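Local coordinates for binding domain (Hc) of Paraclostridial Mosquitocidal Protein 1 (Paraclostridium bifermentans, PDB 6HOX) that probably recognises host nerve cells as the receptor-binding domain of a clostridial-type neurotoxin that specifically targets Anopheles mosquitoes, at residues Gln20-Glu32 against Asp222-Glu235. Numbering follows the deposited sequence.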
# COMPACT_ATOMS: atom_id res chain seq x y z
N GLN A 20 17.77 15.65 5.58
CA GLN A 20 18.39 16.74 4.77
C GLN A 20 18.45 16.38 3.27
O GLN A 20 19.24 16.98 2.53
CB GLN A 20 19.83 17.01 5.21
CG GLN A 20 19.98 17.29 6.70
CD GLN A 20 21.28 18.01 7.00
OE1 GLN A 20 22.16 18.13 6.16
NE2 GLN A 20 21.40 18.50 8.23
N LEU A 21 17.64 15.40 2.84
CA LEU A 21 17.41 15.11 1.41
C LEU A 21 16.72 16.32 0.76
O LEU A 21 16.83 16.52 -0.44
CB LEU A 21 16.57 13.83 1.28
CG LEU A 21 17.21 12.56 1.84
CD1 LEU A 21 16.17 11.52 2.17
CD2 LEU A 21 18.24 11.98 0.87
N LYS A 22 16.02 17.10 1.60
CA LYS A 22 15.35 18.36 1.24
C LYS A 22 16.32 19.35 0.58
O LYS A 22 15.89 20.18 -0.21
CB LYS A 22 14.75 19.02 2.49
N ASP A 23 17.62 19.27 0.91
CA ASP A 23 18.62 20.18 0.34
C ASP A 23 18.65 20.08 -1.18
O ASP A 23 18.95 21.06 -1.87
CB ASP A 23 20.02 19.90 0.90
CG ASP A 23 20.23 20.42 2.31
OD1 ASP A 23 19.48 19.97 3.22
OD2 ASP A 23 21.13 21.26 2.49
N ASN A 24 18.38 18.89 -1.71
CA ASN A 24 18.51 18.62 -3.13
C ASN A 24 17.14 18.52 -3.82
O ASN A 24 17.09 18.26 -5.00
CB ASN A 24 19.33 17.35 -3.37
CG ASN A 24 20.80 17.61 -3.16
OD1 ASN A 24 21.43 18.29 -3.97
ND2 ASN A 24 21.34 17.08 -2.07
N LEU A 25 16.06 18.78 -3.09
CA LEU A 25 14.71 18.67 -3.64
C LEU A 25 14.41 19.90 -4.50
O LEU A 25 14.40 21.00 -3.99
CB LEU A 25 13.72 18.58 -2.48
CG LEU A 25 12.26 18.43 -2.89
CD1 LEU A 25 12.00 17.01 -3.40
CD2 LEU A 25 11.32 18.78 -1.74
N VAL A 26 14.10 19.70 -5.78
CA VAL A 26 13.86 20.84 -6.66
C VAL A 26 12.38 20.91 -7.08
O VAL A 26 11.95 21.92 -7.60
CB VAL A 26 14.80 20.84 -7.88
CG1 VAL A 26 16.26 20.93 -7.46
CG2 VAL A 26 14.57 19.67 -8.82
N PHE A 27 11.62 19.85 -6.81
CA PHE A 27 10.22 19.77 -7.20
C PHE A 27 9.53 18.71 -6.34
O PHE A 27 10.06 17.63 -6.18
CB PHE A 27 10.10 19.39 -8.67
CG PHE A 27 8.68 19.29 -9.18
CD1 PHE A 27 7.95 20.44 -9.45
CD2 PHE A 27 8.07 18.06 -9.36
CE1 PHE A 27 6.64 20.34 -9.90
CE2 PHE A 27 6.77 17.96 -9.83
CZ PHE A 27 6.05 19.10 -10.09
N SER A 28 8.33 19.02 -5.85
CA SER A 28 7.54 18.06 -5.08
C SER A 28 6.05 18.30 -5.32
O SER A 28 5.49 19.28 -4.82
CB SER A 28 7.88 18.12 -3.62
OG SER A 28 7.08 17.20 -2.90
N LEU A 29 5.41 17.37 -6.02
CA LEU A 29 4.04 17.53 -6.42
C LEU A 29 3.14 16.87 -5.38
O LEU A 29 3.28 15.67 -5.11
CB LEU A 29 3.83 16.89 -7.79
CG LEU A 29 2.41 16.93 -8.34
CD1 LEU A 29 1.99 18.35 -8.69
CD2 LEU A 29 2.28 16.03 -9.56
N GLY A 30 2.21 17.66 -4.83
CA GLY A 30 1.28 17.16 -3.83
C GLY A 30 0.12 18.10 -3.65
O GLY A 30 -0.09 19.03 -4.46
N VAL A 31 -0.64 17.87 -2.58
CA VAL A 31 -1.81 18.65 -2.26
C VAL A 31 -1.52 19.39 -0.96
O VAL A 31 -1.04 18.80 -0.03
CB VAL A 31 -3.06 17.77 -2.08
CG1 VAL A 31 -4.26 18.57 -1.57
CG2 VAL A 31 -3.40 17.02 -3.36
N GLU A 32 -1.86 20.67 -0.92
CA GLU A 32 -1.83 21.41 0.33
C GLU A 32 -3.01 22.38 0.35
O GLU A 32 -3.22 23.10 -0.60
CB GLU A 32 -0.52 22.17 0.45
CG GLU A 32 -0.25 22.67 1.85
CD GLU A 32 0.72 23.83 1.83
OE1 GLU A 32 1.84 23.67 2.39
OE2 GLU A 32 0.38 24.86 1.22
N ASP A 222 1.18 10.75 -5.36
CA ASP A 222 1.50 11.68 -4.29
C ASP A 222 3.01 11.81 -4.10
O ASP A 222 3.77 10.86 -4.27
CB ASP A 222 0.78 11.29 -2.99
CG ASP A 222 0.73 12.42 -1.97
OD1 ASP A 222 0.72 13.60 -2.41
OD2 ASP A 222 0.74 12.13 -0.75
N GLN A 223 3.45 13.01 -3.71
CA GLN A 223 4.85 13.31 -3.42
C GLN A 223 5.72 12.89 -4.61
O GLN A 223 6.71 12.16 -4.44
CB GLN A 223 5.30 12.63 -2.12
CG GLN A 223 4.43 12.94 -0.90
CD GLN A 223 4.48 14.41 -0.54
OE1 GLN A 223 3.47 15.11 -0.54
NE2 GLN A 223 5.67 14.90 -0.28
N PHE A 224 5.35 13.35 -5.82
CA PHE A 224 6.21 13.16 -6.96
C PHE A 224 7.32 14.21 -6.88
O PHE A 224 7.09 15.41 -7.08
CB PHE A 224 5.45 13.20 -8.28
CG PHE A 224 6.29 12.87 -9.48
CD1 PHE A 224 7.18 13.79 -10.01
CD2 PHE A 224 6.18 11.63 -10.09
CE1 PHE A 224 7.93 13.48 -11.14
CE2 PHE A 224 6.93 11.32 -11.22
CZ PHE A 224 7.81 12.24 -11.74
N ASN A 225 8.50 13.73 -6.51
CA ASN A 225 9.61 14.54 -6.15
C ASN A 225 10.72 14.35 -7.18
O ASN A 225 10.94 13.24 -7.65
CB ASN A 225 10.14 14.20 -4.75
CG ASN A 225 9.14 14.48 -3.66
OD1 ASN A 225 8.08 15.05 -3.91
ND2 ASN A 225 9.48 14.06 -2.45
N ILE A 226 11.39 15.46 -7.52
CA ILE A 226 12.65 15.45 -8.28
C ILE A 226 13.75 16.05 -7.40
O ILE A 226 13.57 17.10 -6.78
CB ILE A 226 12.53 16.22 -9.61
CG1 ILE A 226 11.39 15.69 -10.47
CG2 ILE A 226 13.88 16.18 -10.33
CD1 ILE A 226 11.01 16.57 -11.63
N TYR A 227 14.88 15.34 -7.34
CA TYR A 227 16.05 15.74 -6.61
C TYR A 227 17.19 15.90 -7.61
O TYR A 227 17.26 15.12 -8.58
CB TYR A 227 16.48 14.70 -5.57
CG TYR A 227 15.44 14.33 -4.54
CD1 TYR A 227 14.42 13.43 -4.85
CD2 TYR A 227 15.48 14.86 -3.26
CE1 TYR A 227 13.45 13.09 -3.91
CE2 TYR A 227 14.53 14.52 -2.31
CZ TYR A 227 13.50 13.65 -2.64
OH TYR A 227 12.57 13.33 -1.71
N GLN A 228 18.08 16.86 -7.34
CA GLN A 228 19.15 17.24 -8.26
C GLN A 228 20.43 16.46 -7.92
O GLN A 228 21.53 16.93 -8.19
CB GLN A 228 19.39 18.75 -8.19
CG GLN A 228 20.03 19.21 -6.89
CD GLN A 228 20.04 20.71 -6.73
OE1 GLN A 228 19.86 21.46 -7.69
NE2 GLN A 228 20.27 21.16 -5.51
N ARG A 229 20.28 15.27 -7.35
CA ARG A 229 21.36 14.34 -7.09
C ARG A 229 20.80 12.92 -7.24
O ARG A 229 19.60 12.72 -7.13
CB ARG A 229 21.89 14.58 -5.66
CG ARG A 229 23.16 13.82 -5.32
CD ARG A 229 23.79 14.32 -4.04
NE ARG A 229 22.91 14.17 -2.89
CZ ARG A 229 22.77 13.05 -2.19
NH1 ARG A 229 23.27 11.91 -2.64
NH2 ARG A 229 22.13 13.07 -1.03
N ALA A 230 21.69 11.95 -7.51
CA ALA A 230 21.36 10.53 -7.52
C ALA A 230 21.54 9.98 -6.10
O ALA A 230 22.66 9.91 -5.64
CB ALA A 230 22.26 9.79 -8.48
N LEU A 231 20.44 9.61 -5.43
CA LEU A 231 20.56 9.13 -4.06
C LEU A 231 21.21 7.75 -4.10
O LEU A 231 20.99 6.97 -5.03
CB LEU A 231 19.19 9.06 -3.38
CG LEU A 231 18.33 10.33 -3.37
CD1 LEU A 231 17.03 10.06 -2.64
CD2 LEU A 231 19.06 11.49 -2.72
N ASN A 232 22.02 7.45 -3.07
CA ASN A 232 22.60 6.13 -2.92
C ASN A 232 21.56 5.22 -2.24
O ASN A 232 20.50 5.69 -1.81
CB ASN A 232 23.98 6.18 -2.24
CG ASN A 232 23.94 6.59 -0.78
OD1 ASN A 232 22.98 6.28 -0.06
ND2 ASN A 232 24.98 7.27 -0.35
N GLU A 233 21.88 3.93 -2.20
CA GLU A 233 20.98 2.88 -1.73
C GLU A 233 20.52 3.18 -0.29
O GLU A 233 19.33 2.98 0.05
CB GLU A 233 21.67 1.52 -1.93
CG GLU A 233 20.75 0.33 -1.73
CD GLU A 233 21.32 -1.02 -2.16
OE1 GLU A 233 22.42 -1.03 -2.73
OE2 GLU A 233 20.65 -2.05 -1.91
N SER A 234 21.44 3.69 0.55
CA SER A 234 21.13 4.00 1.97
C SER A 234 20.21 5.22 2.08
O SER A 234 19.34 5.29 2.95
CB SER A 234 22.38 4.23 2.78
OG SER A 234 23.17 3.07 2.79
N GLU A 235 20.44 6.21 1.21
CA GLU A 235 19.62 7.40 1.17
C GLU A 235 18.19 7.06 0.74
O GLU A 235 17.25 7.67 1.24
CB GLU A 235 20.27 8.44 0.25
CG GLU A 235 21.53 9.04 0.84
CD GLU A 235 22.30 9.95 -0.10
OE1 GLU A 235 22.40 9.63 -1.30
OE2 GLU A 235 22.82 10.96 0.38
O HOH W 1 -0.33 15.61 -1.18
O HOH W 2 0.99 16.32 0.34
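Strands Leu25-Glu32 and Asp222-Tyr227 pair antiparallel, the axes of these short segments 4.4 Å apart at closest approach and 173° between directions, with Val26 N, Ile226 N, Leu29 N and Phe224 N all donating across the seam. Two bulges shift the register without breaking the bonding. A classic bulge sets Val26 and Phe27 opposite Ile226, whose O takes a straight bond from Val26 N (2.8 Å) and a weak one from Phe27 N; a G1 bulge sets Gln223 and Phe224 opposite Leu29. Past the strand, Gln228 N continues the pairing to Asn24 O at 2.9 Å.

On one side of the sheet, Leu25 turns CG away from its own backbone N (chi1 -179°) and lays CD1 over a face of the Tyr227 ring, 3.9 Å from the centroid in a CH-pi contact. The same methyl meets Asn225 CB, while Leu21 O reaches the ring edge in its plane. Leu21 CD2 touches Leu231 CD2 (3.7 Å), and Leu239 of helix 233-241 also packs on both leucines and Tyr227. The other side carries Phe27, whose CD2 contacts Ile226 CD1 (4.0 Å), and Phe224, whose ring meets Phe207 edge-to-face.

Beyond the strands, Arg229 grips Glu235 end-on, NH1 to OE1 and NH2 to OE2 (2.6 Å), and Leu231 CD2 lies over one face of its guanidinium. Glu235 OE1 also accepts from Asn232 N, and Glu235 N returns a bond to Asn232 OD1: a capping box that starts helix 233-241. At the far end, a water bridges Val31 N and Asp222 OD1. Strand 218-227 lies between strands 25-32 and 89-96 in an antiparallel sheet of the concanavalin-like jelly roll that forms the N-terminal half of clostridial neurotoxin binding domains.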